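Side-chain contacts in alpha-1,3-glucanase (Bacillus circulans, PDB 5ZRU), which probably hydrolyses the alpha-1,3-linkages of glucan, the piece described here being the catalytic unit of a longer protein that probably also binds carbohydrate: residues V187-F192 and G225-G230; A208-A213 and K218-P223; W233-V238 and N243-M248; I257-P262 and G267-R272. One frame throughout, in Å; residues are numbered along the deposited sequence.

Contact 1: residues V187-F192 and G225-G230. With PE5 (3,6,9,12,15,18,21,24-octaoxahexacosan-1-ol), chain C; SO4 (sulfate ion), chain E.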
loop_
_atom_site.group_PDB
_atom_site.type_symbol
_atom_site.label_atom_id
_atom_site.label_comp_id
_atom_site.label_asym_id
_atom_site.label_seq_id
_atom_site.Cartn_x
_atom_site.Cartn_y
_atom_site.Cartn_z
ATOM N N VAL A 187 3.557 31.139 -7.328
ATOM C CA VAL A 187 4.941 31.064 -7.773
ATOM C C VAL A 187 5.137 29.660 -8.308
ATOM O O VAL A 187 4.525 28.708 -7.820
ATOM C CB VAL A 187 5.967 31.375 -6.663
ATOM C CG1 VAL A 187 5.778 32.796 -6.119
ATOM C CG2 VAL A 187 5.873 30.364 -5.542
ATOM N N SER A 188 5.965 29.537 -9.335
ATOM C CA SER A 188 6.259 28.245 -9.941
ATOM C C SER A 188 7.726 27.908 -9.727
ATOM O O SER A 188 8.575 28.800 -9.659
ATOM C CB SER A 188 5.942 28.246 -11.441
ATOM O OG SER A 188 6.416 27.061 -12.076
ATOM N N VAL A 189 8.023 26.612 -9.614
ATOM C CA VAL A 189 9.422 26.213 -9.490
ATOM C C VAL A 189 10.222 26.650 -10.710
ATOM O O VAL A 189 11.431 26.895 -10.611
ATOM C CB VAL A 189 9.541 24.694 -9.270
ATOM C CG1 VAL A 189 8.951 24.305 -7.909
ATOM C CG2 VAL A 189 8.873 23.937 -10.423
ATOM N N THR A 190 9.579 26.765 -11.872
ATOM C CA THR A 190 10.316 27.206 -13.052
ATOM C C THR A 190 10.631 28.699 -13.009
ATOM O O THR A 190 11.523 29.148 -13.740
ATOM C CB THR A 190 9.550 26.862 -14.333
ATOM O OG1 THR A 190 8.272 27.510 -14.327
ATOM C CG2 THR A 190 9.346 25.354 -14.452
ATOM N N ASP A 191 9.932 29.473 -12.171
ATOM C CA ASP A 191 10.318 30.864 -11.955
ATOM C C ASP A 191 11.712 30.976 -11.364
ATOM O O ASP A 191 12.356 32.022 -11.505
ATOM C CB ASP A 191 9.350 31.580 -11.006
ATOM C CG ASP A 191 7.942 31.676 -11.546
ATOM O OD1 ASP A 191 7.739 31.496 -12.761
ATOM O OD2 ASP A 191 7.028 31.950 -10.732
ATOM N N PHE A 192 12.180 29.931 -10.684
ATOM C CA PHE A 192 13.435 29.964 -9.947
ATOM C C PHE A 192 14.486 29.045 -10.554
ATOM O O PHE A 192 15.480 28.715 -9.900
ATOM C CB PHE A 192 13.168 29.633 -8.477
ATOM C CG PHE A 192 12.356 30.689 -7.794
ATOM C CD1 PHE A 192 12.977 31.770 -7.187
ATOM C CD2 PHE A 192 10.974 30.654 -7.834
ATOM C CE1 PHE A 192 12.236 32.770 -6.592
ATOM C CE2 PHE A 192 10.227 31.661 -7.242
ATOM C CZ PHE A 192 10.860 32.713 -6.629
ATOM N N GLY A 225 5.690 17.996 -16.258
ATOM C CA GLY A 225 7.029 17.570 -16.606
ATOM C C GLY A 225 7.675 16.793 -15.479
ATOM O O GLY A 225 7.140 16.661 -14.380
ATOM N N THR A 226 8.856 16.269 -15.785
ATOM C CA THR A 226 9.650 15.531 -14.813
ATOM C C THR A 226 10.734 16.437 -14.247
ATOM O O THR A 226 11.524 17.020 -14.999
ATOM C CB THR A 226 10.284 14.289 -15.440
ATOM O OG1 THR A 226 9.252 13.396 -15.874
ATOM C CG2 THR A 226 11.173 13.573 -14.415
ATOM N N PHE A 227 10.767 16.545 -12.920
ATOM C CA PHE A 227 11.773 17.308 -12.203
ATOM C C PHE A 227 12.605 16.353 -11.361
ATOM O O PHE A 227 12.074 15.391 -10.798
ATOM C CB PHE A 227 11.108 18.371 -11.341
ATOM C CG PHE A 227 10.329 19.353 -12.147
ATOM C CD1 PHE A 227 10.928 20.509 -12.620
ATOM C CD2 PHE A 227 9.006 19.086 -12.491
ATOM C CE1 PHE A 227 10.207 21.416 -13.382
ATOM C CE2 PHE A 227 8.289 19.973 -13.262
ATOM C CZ PHE A 227 8.889 21.144 -13.708
ATOM N N HIS A 228 13.909 16.616 -11.289
ATOM C CA HIS A 228 14.858 15.702 -10.668
ATOM C C HIS A 228 15.418 16.333 -9.405
ATOM O O HIS A 228 15.949 17.452 -9.441
ATOM C CB HIS A 228 15.984 15.338 -11.644
ATOM C CG HIS A 228 15.522 14.505 -12.802
ATOM N ND1 HIS A 228 15.047 15.055 -13.973
ATOM C CD2 HIS A 228 15.443 13.162 -12.960
ATOM C CE1 HIS A 228 14.709 14.087 -14.808
ATOM N NE2 HIS A 228 14.937 12.928 -14.215
ATOM N N LEU A 229 15.304 15.616 -8.294
ATOM C CA LEU A 229 15.737 16.118 -6.995
ATOM C C LEU A 229 16.798 15.176 -6.439
ATOM O O LEU A 229 16.493 14.030 -6.088
ATOM C CB LEU A 229 14.552 16.246 -6.035
ATOM C CG LEU A 229 13.356 17.071 -6.514
ATOM C CD1 LEU A 229 12.349 17.229 -5.371
ATOM C CD2 LEU A 229 13.780 18.446 -7.004
ATOM N N GLY A 230 18.041 15.654 -6.361
ATOM C CA GLY A 230 19.182 14.848 -5.975
ATOM C C GLY A 230 19.405 14.684 -4.490
ATOM O O GLY A 230 20.464 14.201 -4.077
HETATM C C48 PE5 C . 16.412 7.370 -11.405
HETATM C C50 PE5 C . 15.957 6.038 -10.799
HETATM O O1 PE5 C . 16.493 4.968 -11.530
HETATM C C1 PE5 C . 16.198 3.697 -11.019
HETATM C C2 PE5 C . 16.652 2.602 -11.989
HETATM O O2 PE5 C . 15.917 2.688 -13.177
HETATM C C3 PE5 C . 16.329 1.840 -14.211
HETATM C C4 PE5 C . 15.476 2.098 -15.460
HETATM O O3 PE5 C . 14.118 1.930 -15.155
HETATM C C5 PE5 C . 13.217 2.048 -16.224
HETATM C C6 PE5 C . 12.046 2.967 -15.844
HETATM O O4 PE5 C . 10.997 2.262 -15.232
HETATM C C7 PE5 C . 10.371 2.905 -14.151
HETATM C C8 PE5 C . 9.920 4.312 -14.551
HETATM O O5 PE5 C . 9.637 5.050 -13.404
HETATM C C9 PE5 C . 9.469 6.426 -13.616
HETATM C C10 PE5 C . 7.986 6.756 -13.521
HETATM O O6 PE5 C . 7.588 7.425 -14.680
HETATM C C11 PE5 C . 6.215 7.378 -14.939
HETATM C C12 PE5 C . 5.932 7.873 -16.351
HETATM O O7 PE5 C . 5.128 9.005 -16.227
HETATM C C13 PE5 C . 4.108 9.116 -17.177
HETATM C C14 PE5 C . 3.759 10.594 -17.332
HETATM O O8 PE5 C . 4.938 11.337 -17.204
HETATM C C15 PE5 C . 4.792 12.733 -17.252
HETATM C C16 PE5 C . 5.544 13.281 -18.474
HETATM O O52 PE5 C . 6.718 13.939 -18.084
HETATM S S SO4 E . 4.467 27.695 -15.452
HETATM O O1 SO4 E . 3.250 27.079 -16.001
HETATM O O2 SO4 E . 4.644 27.297 -14.058
HETATM O O3 SO4 E . 4.345 29.149 -15.529
HETATM O O4 SO4 E . 5.627 27.244 -16.233
#
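Val189 and Thr190 meet Phe227 at a single ring carbon, where the chain enters the parallel beta-helix of this catalytic unit. The contact is light: 85 Å² is buried, and no hydrogen bond crosses it. Val189 CG2 approaches Phe227 CE1 to 4.1 Å, the two side chains crossing obliquely. Thr190 CG2 comes to 4.2 Å from the same Phe227 CE1, but at the ring edge and near its plane, with the side chains about perpendicular. A chi1 of -67° turns Val189 CG2 to the Phe227 ring.

The tight side faces inward. Val189 also packs on Phe206 of helix 203-216 and on Leu220 and Ile222, while Phe227 rests on Ile222 and on Asp202, a ligand of a calcium ion about 5 Å from the Phe227 side chain.

The other side, at partly exposed Thr190, is polar and more open to solvent; bonds mainly within 187-192 order it. Ser188 and Thr190 form an ST turn, Thr190 N donating to Ser188 OG at 3.2 Å. Asp191 OD2, salt-bridged to Arg182, accepts from Ser188 N (3.0 Å, 169° at the hydrogen), which comes from above the carboxylate plane. On the second strand, Thr226 OG1 makes only a weak 3.4 Å bond to O52 of the bound polyether. A sulfate, probably from the crystallisation liquor and also bonded to Arg182, takes the proton of Ser188 OG on O2 at 2.7 Å.

Contact 2: residues A208-A213 and K218-P223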
loop_
_atom_site.group_PDB
_atom_site.type_symbol
_atom_site.label_atom_id
_atom_site.label_comp_id
_atom_site.label_asym_id
_atom_site.label_seq_id
_atom_site.Cartn_x
_atom_site.Cartn_y
_atom_site.Cartn_z
ATOM N N ALA A 208 14.368 27.369 -3.413
ATOM C CA ALA A 208 14.147 28.800 -3.574
ATOM C C ALA A 208 12.666 29.106 -3.741
ATOM O O ALA A 208 12.165 30.101 -3.207
ATOM C CB ALA A 208 14.941 29.320 -4.774
ATOM N N ALA A 209 11.951 28.257 -4.486
ATOM C CA ALA A 209 10.527 28.475 -4.715
ATOM C C ALA A 209 9.732 28.345 -3.422
ATOM O O ALA A 209 8.772 29.094 -3.200
ATOM C CB ALA A 209 10.017 27.489 -5.769
ATOM N N VAL A 210 10.115 27.400 -2.556
ATOM C CA VAL A 210 9.471 27.283 -1.250
ATOM C C VAL A 210 9.631 28.579 -0.460
ATOM O O VAL A 210 8.660 29.113 0.087
ATOM C CB VAL A 210 10.031 26.077 -0.473
ATOM C CG1 VAL A 210 9.554 26.128 0.975
ATOM C CG2 VAL A 210 9.586 24.772 -1.133
ATOM N N ASN A 211 10.864 29.096 -0.378
ATOM C CA ASN A 211 11.091 30.335 0.364
ATOM C C ASN A 211 10.255 31.478 -0.199
ATOM O O ASN A 211 9.690 32.273 0.558
ATOM C CB ASN A 211 12.573 30.711 0.344
ATOM C CG ASN A 211 13.426 29.774 1.177
ATOM O OD1 ASN A 211 12.927 29.084 2.067
ATOM N ND2 ASN A 211 14.723 29.753 0.899
ATOM N N ALA A 212 10.167 31.579 -1.526
ATOM C CA ALA A 212 9.402 32.676 -2.112
ATOM C C ALA A 212 7.910 32.507 -1.861
ATOM O O ALA A 212 7.201 33.494 -1.621
ATOM C CB ALA A 212 9.679 32.775 -3.605
ATOM N N ALA A 213 7.417 31.265 -1.927
ATOM C CA ALA A 213 6.013 31.003 -1.641
ATOM C C ALA A 213 5.680 31.375 -0.205
ATOM O O ALA A 213 4.663 32.022 0.059
ATOM C CB ALA A 213 5.686 29.530 -1.906
ATOM N N LYS A 218 2.026 32.873 -1.386
ATOM C CA LYS A 218 1.479 32.381 -2.641
ATOM C C LYS A 218 1.536 30.856 -2.708
ATOM O O LYS A 218 2.363 30.213 -2.057
ATOM C CB LYS A 218 2.236 32.978 -3.833
ATOM C CG LYS A 218 2.046 34.480 -3.989
ATOM C CD LYS A 218 2.844 35.012 -5.168
ATOM C CE LYS A 218 2.582 36.501 -5.379
ATOM N NZ LYS A 218 3.395 37.040 -6.508
ATOM N N ILE A 219 0.633 30.287 -3.515
ATOM C CA ILE A 219 0.701 28.864 -3.842
ATOM C C ILE A 219 2.009 28.565 -4.561
ATOM O O ILE A 219 2.468 29.347 -5.402
ATOM C CB ILE A 219 -0.501 28.469 -4.717
ATOM C CG1 ILE A 219 -1.801 28.508 -3.920
ATOM C CG2 ILE A 219 -0.309 27.095 -5.374
ATOM C CD1 ILE A 219 -3.020 28.474 -4.815
ATOM N N LEU A 220 2.609 27.409 -4.254
ATOM C CA LEU A 220 3.752 26.899 -5.009
ATOM C C LEU A 220 3.238 25.906 -6.045
ATOM O O LEU A 220 2.734 24.838 -5.692
ATOM C CB LEU A 220 4.785 26.241 -4.088
ATOM C CG LEU A 220 5.968 25.550 -4.784
ATOM C CD1 LEU A 220 6.620 26.481 -5.789
ATOM C CD2 LEU A 220 7.002 25.052 -3.756
ATOM N N TYR A 221 3.383 26.251 -7.319
ATOM C CA TYR A 221 2.949 25.416 -8.430
ATOM C C TYR A 221 4.142 24.684 -9.034
ATOM O O TYR A 221 5.219 25.263 -9.207
ATOM C CB TYR A 221 2.271 26.285 -9.497
ATOM C CG TYR A 221 1.779 25.562 -10.743
ATOM C CD1 TYR A 221 0.728 24.656 -10.673
ATOM C CD2 TYR A 221 2.331 25.839 -11.996
ATOM C CE1 TYR A 221 0.257 24.022 -11.813
ATOM C CE2 TYR A 221 1.861 25.209 -13.148
ATOM C CZ TYR A 221 0.820 24.304 -13.038
ATOM O OH TYR A 221 0.337 23.689 -14.151
ATOM N N ILE A 222 3.949 23.407 -9.344
ATOM C CA ILE A 222 4.928 22.622 -10.084
ATOM C C ILE A 222 4.288 22.257 -11.421
ATOM O O ILE A 222 3.323 21.480 -11.446
ATOM C CB ILE A 222 5.362 21.366 -9.316
ATOM C CG1 ILE A 222 5.884 21.743 -7.930
ATOM C CG2 ILE A 222 6.467 20.620 -10.091
ATOM C CD1 ILE A 222 6.085 20.547 -7.013
ATOM N N PRO A 223 4.765 22.803 -12.548
ATOM C CA PRO A 223 4.078 22.563 -13.828
ATOM C C PRO A 223 4.272 21.145 -14.327
ATOM O O PRO A 223 4.966 20.345 -13.690
ATOM C CB PRO A 223 4.732 23.577 -14.776
ATOM C CG PRO A 223 6.084 23.768 -14.208
ATOM C CD PRO A 223 5.905 23.718 -12.702
#
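Leu220 reaches from its strand toward the helix, into a shallow seat made by Ala209, Val210 and Ala213, and shows how one branched side chain can serve three helical residues. Its CB lies 4.0 Å from Ala213 CB, the first methyl it passes. From there CG stands anti to the backbone N (chi1 174°), which carries the fork along the helix, and the two methyls part company. Leu220 CD1 goes to Ala209 CB, at 3.5 Å the tightest apolar approach here, whereas Leu220 CD2 lies 3.7 Å from Val210 CG2 and close to the Val210 backbone N as well. The CB of Val210 points away from the strand, but its CG2 branch, on the backbone N side, still meets the leucine, the two side chains crossing at a slant.

Helix 203-216 packs over the N-terminal end of the parallel beta-helix, consistent with the helical cap of pectin-lyase-like folds, and strand 220-222 belongs to the wall it packs on. Helix 208-213 and strand 220-222 run roughly antiparallel (147°), with their axes 9.1 Å apart at the closest point; the alanines keep the helix surface low enough for a leucine to fill the interval.

At the turn, one bent backbone bond joins the two segments. Lys218 N donates to a lone pair of Ala213 O in the carbonyl plane at 3.1 Å, with 137° at the hydrogen. Ser216 OG, bonded to Ala212 O, also lies within weak bonding range of Ala213 O and Lys218 N. Ala213 CB sits 3.4 Å from Lys218 O.

Contact 3: residues W233-V238 and N243-M248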
loop_
_atom_site.group_PDB
_atom_site.type_symbol
_atom_site.label_atom_id
_atom_site.label_comp_id
_atom_site.label_asym_id
_atom_site.label_seq_id
_atom_site.Cartn_x
_atom_site.Cartn_y
_atom_site.Cartn_z
ATOM N N TRP A 233 13.940 16.565 -0.159
ATOM C CA TRP A 233 13.341 17.894 -0.248
ATOM C C TRP A 233 12.834 18.269 1.141
ATOM O O TRP A 233 11.843 17.708 1.614
ATOM C CB TRP A 233 12.216 17.914 -1.283
ATOM C CG TRP A 233 11.647 19.294 -1.552
ATOM C CD1 TRP A 233 12.161 20.495 -1.138
ATOM C CD2 TRP A 233 10.431 19.600 -2.252
ATOM N NE1 TRP A 233 11.351 21.530 -1.555
ATOM C CE2 TRP A 233 10.283 21.007 -2.240
ATOM C CE3 TRP A 233 9.466 18.823 -2.903
ATOM C CZ2 TRP A 233 9.210 21.649 -2.854
ATOM C CZ3 TRP A 233 8.398 19.460 -3.507
ATOM C CH2 TRP A 233 8.275 20.861 -3.478
ATOM N N LYS A 234 13.514 19.212 1.797
ATOM C CA LYS A 234 13.161 19.636 3.147
ATOM C C LYS A 234 12.364 20.928 3.058
ATOM O O LYS A 234 12.886 21.958 2.617
ATOM C CB LYS A 234 14.407 19.818 4.014
ATOM C CG LYS A 234 15.177 18.519 4.173
ATOM C CD LYS A 234 16.476 18.699 4.933
ATOM C CE LYS A 234 17.221 17.365 5.012
ATOM N NZ LYS A 234 18.279 17.370 6.071
ATOM N N ILE A 235 11.109 20.866 3.468
ATOM C CA ILE A 235 10.173 21.967 3.311
ATOM C C ILE A 235 9.997 22.581 4.693
ATOM O O ILE A 235 9.219 22.078 5.515
ATOM C CB ILE A 235 8.849 21.491 2.700
ATOM C CG1 ILE A 235 9.127 20.899 1.312
ATOM C CG2 ILE A 235 7.837 22.637 2.625
ATOM C CD1 ILE A 235 7.877 20.327 0.615
ATOM N N GLY A 236 10.736 23.662 4.949
ATOM C CA GLY A 236 10.896 24.196 6.286
ATOM C C GLY A 236 12.023 23.495 7.030
ATOM O O GLY A 236 12.595 22.504 6.573
ATOM N N SER A 237 12.339 24.020 8.213
ATOM C CA SER A 237 13.366 23.433 9.066
ATOM C C SER A 237 12.842 23.374 10.491
ATOM O O SER A 237 11.865 24.040 10.835
ATOM C CB SER A 237 14.677 24.235 9.026
ATOM O OG SER A 237 14.526 25.471 9.707
ATOM N N VAL A 238 13.498 22.560 11.321
ATOM C CA VAL A 238 13.087 22.479 12.721
ATOM C C VAL A 238 13.203 23.845 13.383
ATOM O O VAL A 238 12.307 24.269 14.127
ATOM C CB VAL A 238 13.903 21.408 13.470
ATOM C CG1 VAL A 238 13.637 21.490 14.971
ATOM C CG2 VAL A 238 13.550 20.025 12.953
ATOM N N ASN A 243 4.480 28.001 8.586
ATOM C CA ASN A 243 3.113 28.091 9.085
ATOM C C ASN A 243 2.156 27.390 8.129
ATOM O O ASN A 243 1.675 26.298 8.428
ATOM C CB ASN A 243 2.703 29.557 9.293
ATOM C CG ASN A 243 3.340 30.180 10.537
ATOM O OD1 ASN A 243 3.458 29.536 11.577
ATOM N ND2 ASN A 243 3.742 31.442 10.432
ATOM N N ASN A 244 1.876 27.995 6.976
ATOM C CA ASN A 244 0.965 27.407 6.004
ATOM C C ASN A 244 1.616 27.370 4.630
ATOM O O ASN A 244 2.327 28.302 4.247
ATOM C CB ASN A 244 -0.353 28.196 5.938
ATOM C CG ASN A 244 -1.006 28.345 7.298
ATOM O OD1 ASN A 244 -1.494 27.369 7.867
ATOM N ND2 ASN A 244 -1.035 29.576 7.822
ATOM N N ILE A 245 1.366 26.306 3.876
ATOM C CA ILE A 245 1.904 26.245 2.521
ATOM C C ILE A 245 1.018 25.348 1.670
ATOM O O ILE A 245 0.515 24.319 2.132
ATOM C CB ILE A 245 3.385 25.791 2.512
ATOM C CG1 ILE A 245 3.987 25.966 1.111
ATOM C CG2 ILE A 245 3.546 24.341 3.024
ATOM C CD1 ILE A 245 5.502 25.758 1.065
ATOM N N THR A 246 0.799 25.771 0.427
ATOM C CA THR A 246 0.093 24.984 -0.570
ATOM C C THR A 246 1.041 24.688 -1.720
ATOM O O THR A 246 1.652 25.607 -2.275
ATOM C CB THR A 246 -1.151 25.722 -1.064
ATOM O OG1 THR A 246 -2.048 25.893 0.039
ATOM C CG2 THR A 246 -1.852 24.929 -2.177
ATOM N N ILE A 247 1.178 23.408 -2.060
ATOM C CA ILE A 247 2.044 22.961 -3.148
ATOM C C ILE A 247 1.204 22.093 -4.070
ATOM O O ILE A 247 0.637 21.087 -3.630
ATOM C CB ILE A 247 3.255 22.172 -2.633
ATOM C CG1 ILE A 247 4.070 23.028 -1.650
ATOM C CG2 ILE A 247 4.080 21.630 -3.814
ATOM C CD1 ILE A 247 5.055 22.219 -0.814
ATOM N N MET A 248 1.109 22.478 -5.339
ATOM C CA MET A 248 0.218 21.784 -6.256
ATOM C C MET A 248 0.920 21.551 -7.583
ATOM O O MET A 248 1.493 22.486 -8.151
ATOM C CB MET A 248 -1.077 22.576 -6.500
ATOM C CG MET A 248 -2.135 21.784 -7.280
ATOM S SD MET A 248 -3.529 22.812 -7.817
ATOM C CE MET A 248 -2.764 23.723 -9.152
#
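Ile235 and Ile247 touch tip to tip, CD1 of Ile235 lying 3.7 Å from CD1 of Ile247, and this meeting is the centre of a wholly apolar contact. The other branch of Ile235 is used as well: its CG2 comes to 4.2 Å from Ile245 CD1, the two side chains slanting past each other. Trp233 completes the first shell at its far rim, where CH2 is 4.3 Å from Ile247 CG2, an approach neither over the face nor at the edge.

One step outward lies the support for Ile235. With CG1 anti to the carbonyl carbon (chi1 -61°) and an extended chain beyond, its CD1 is carried over the centre of the Trp233 ring, 3.7 Å above the plane, so that the same methyl lies over an indole face and meets Ile247. The indole is positioned in turn by Phe206, which meets it edge-to-face, and by Leu203 and Val210.

The strands themselves are well separated, with axes 11.9 Å apart and directions 146° from one another; they face each other across the interior of the beta-helix and share no backbone bond. Strand 233-235 pairs instead with 269-273. Strand 245-249 lies between 220-222 and 277-285, and helix 203-216 closes over the end of the space between these walls through Val210 and Val214, on which Ile245 rests.

Contact 4: residues I257-P262 and G267-R272; sequences IQFTNP and GGISFR
Phe259 and Gly267 bring their CA atoms to 5.7 Å, the closest CA pair across the contact, as Gly267 runs almost fully extended and Gly268 takes a positive phi of 81°. No hydrogen bond joins the segments; an aromatic face laid against a bare peptide does the work.

Phe259 offers that face. Gly268 N stands 3.2 Å above the plane of the Phe259 ring, over its centre, and Gly267 C lies over the same face nearer the rim. The adjoining Gly268 CA makes a CH-pi contact, 3.9 Å from the ring centroid of Phe259 and 23° off the normal. Gly267 brings no CB into the narrow interval beside Phe259 CB, whereas at Gly268 the backbone angles are themselves the constraint, since they would press any CB on the preceding carbonyl O. Ile269 approaches differently: its CG1 comes to the ring edge, near the plane, 4.1 Å from Phe259 CZ.

The backbone of Phe259 is held from behind. Gln258 NE2 donates to Phe259 O at 2.9 Å, nearly straight at 166°, though from above the carbonyl plane rather than along a lone pair. Gln258 OE1 accepts from Asn285 ND2, which fixes the rotation of the amide. Asn261 ND2 ties the chain to Gly230 O.

In the beta-helix the two segments belong to different walls, and the contact bridges the bend between them. Strand 255-259 runs parallel between 225-229 and 277-285, with Phe259 also touching Leu229, whereas strand 269-273 pairs with 233-235 on one side and with 301-302 and 304-305 in the following turn.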
loop_
_atom_site.group_PDB
_atom_site.type_symbol
_atom_site.label_atom_id
_atom_site.label_comp_id
_atom_site.label_asym_id
_atom_site.label_seq_id
_atom_site.Cartn_x
_atom_site.Cartn_y
_atom_site.Cartn_z
ATOM N N ILE A 257 7.941 14.040 -9.812
ATOM C CA ILE A 257 9.117 14.346 -9.010
ATOM C C ILE A 257 9.937 13.067 -8.909
ATOM O O ILE A 257 9.479 12.063 -8.342
ATOM C CB ILE A 257 8.752 14.883 -7.618
ATOM C CG1 ILE A 257 8.063 16.251 -7.717
ATOM C CG2 ILE A 257 10.018 15.014 -6.769
ATOM C CD1 ILE A 257 7.651 16.825 -6.344
ATOM N N GLN A 258 11.144 13.095 -9.457
ATOM C CA GLN A 258 12.015 11.926 -9.490
ATOM C C GLN A 258 13.196 12.176 -8.565
ATOM O O GLN A 258 14.062 13.003 -8.872
ATOM C CB GLN A 258 12.505 11.640 -10.908
ATOM C CG GLN A 258 13.490 10.472 -10.948
ATOM C CD GLN A 258 12.821 9.162 -10.601
ATOM O OE1 GLN A 258 11.904 8.725 -11.301
ATOM N NE2 GLN A 258 13.260 8.533 -9.504
ATOM N N PHE A 259 13.231 11.490 -7.426
ATOM C CA PHE A 259 14.415 11.542 -6.583
ATOM C C PHE A 259 15.489 10.653 -7.190
ATOM O O PHE A 259 15.220 9.512 -7.563
ATOM C CB PHE A 259 14.080 11.119 -5.153
ATOM C CG PHE A 259 13.213 12.117 -4.433
ATOM C CD1 PHE A 259 13.785 13.209 -3.790
ATOM C CD2 PHE A 259 11.824 11.988 -4.432
ATOM C CE1 PHE A 259 12.998 14.134 -3.146
ATOM C CE2 PHE A 259 11.023 12.921 -3.781
ATOM C CZ PHE A 259 11.608 13.985 -3.133
ATOM N N THR A 260 16.707 11.191 -7.314
ATOM C CA THR A 260 17.769 10.510 -8.041
ATOM C C THR A 260 18.840 9.906 -7.148
ATOM O O THR A 260 19.706 9.182 -7.659
ATOM C CB THR A 260 18.448 11.477 -9.025
ATOM O OG1 THR A 260 18.999 12.586 -8.302
ATOM C CG2 THR A 260 17.443 11.987 -10.053
ATOM N N ASN A 261 18.816 10.177 -5.848
ATOM C CA ASN A 261 19.897 9.769 -4.959
ATOM C C ASN A 261 19.534 8.455 -4.282
ATOM O O ASN A 261 18.499 8.389 -3.602
ATOM C CB ASN A 261 20.154 10.860 -3.922
ATOM C CG ASN A 261 21.488 10.703 -3.202
ATOM O OD1 ASN A 261 21.939 9.596 -2.939
ATOM N ND2 ASN A 261 22.109 11.830 -2.856
ATOM N N PRO A 262 20.337 7.397 -4.428
ATOM C CA PRO A 262 20.007 6.106 -3.809
ATOM C C PRO A 262 20.426 5.973 -2.356
ATOM O O PRO A 262 20.133 4.942 -1.743
ATOM C CB PRO A 262 20.790 5.111 -4.682
ATOM C CG PRO A 262 22.051 5.882 -5.001
ATOM C CD PRO A 262 21.571 7.320 -5.235
ATOM N N GLY A 267 16.275 11.203 -0.100
ATOM C CA GLY A 267 15.142 11.442 -0.974
ATOM C C GLY A 267 13.867 11.479 -0.160
ATOM O O GLY A 267 13.876 11.289 1.058
ATOM N N GLY A 268 12.756 11.713 -0.855
ATOM C CA GLY A 268 11.492 11.932 -0.180
ATOM C C GLY A 268 11.373 13.361 0.322
ATOM O O GLY A 268 12.282 14.186 0.186
ATOM N N ILE A 269 10.212 13.659 0.902
ATOM C CA ILE A 269 9.873 15.006 1.359
ATOM C C ILE A 269 9.761 15.017 2.876
ATOM O O ILE A 269 9.030 14.203 3.457
ATOM C CB ILE A 269 8.565 15.497 0.714
ATOM C CG1 ILE A 269 8.781 15.725 -0.784
ATOM C CG2 ILE A 269 8.087 16.783 1.389
ATOM C CD1 ILE A 269 7.487 16.150 -1.540
ATOM N N SER A 270 10.465 15.950 3.520
ATOM C CA SER A 270 10.352 16.147 4.959
ATOM C C SER A 270 9.632 17.464 5.197
ATOM O O SER A 270 10.151 18.526 4.837
ATOM C CB SER A 270 11.727 16.160 5.638
ATOM O OG SER A 270 11.637 16.675 6.965
ATOM N N PHE A 271 8.440 17.395 5.791
ATOM C CA PHE A 271 7.676 18.591 6.142
ATOM C C PHE A 271 8.057 19.073 7.536
ATOM O O PHE A 271 8.110 18.276 8.481
ATOM C CB PHE A 271 6.171 18.320 6.128
ATOM C CG PHE A 271 5.583 18.040 4.764
ATOM C CD1 PHE A 271 5.663 18.974 3.739
ATOM C CD2 PHE A 271 4.879 16.861 4.542
ATOM C CE1 PHE A 271 5.084 18.727 2.506
ATOM C CE2 PHE A 271 4.302 16.599 3.311
ATOM C CZ PHE A 271 4.407 17.534 2.289
ATOM N N ARG A 272 8.283 20.377 7.670
ATOM C CA ARG A 272 8.439 21.035 8.971
ATOM C C ARG A 272 7.389 22.141 9.047
ATOM O O ARG A 272 7.698 23.332 8.926
ATOM C CB ARG A 272 9.866 21.582 9.164
ATOM C CG ARG A 272 10.950 20.519 9.098
ATOM C CD ARG A 272 10.843 19.539 10.256
ATOM N NE ARG A 272 11.896 18.526 10.210
ATOM C CZ ARG A 272 11.980 17.493 11.045
ATOM N NH1 ARG A 272 11.065 17.325 11.994
ATOM N NH2 ARG A 272 12.979 16.624 10.928
#

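How the contacts relate
The four contacts build the N-terminal end of one beta-helix. Contacts 1 and 2 lie about 9 Å apart between centres, joined where Val187 pairs with Ile219 and Tyr221; contact 2 passes to contact 3, again about 9 Å away, through Leu220 N and Thr246 O at 2.8 Å. Contact 4 is joined to contacts 1 and 3, about 13 Å from each between centres, by Phe227 O with Gln258 N and by Ile235 N with Ser270 O, and touches contact 2 through Ile222 and Ile257. Metals flank this end. Calcium bound by Asp202 sits beside contact 1, while the zinc held by His3, Asp278 and His312 is about 9 Å from the Ile247 side chain of contact 3.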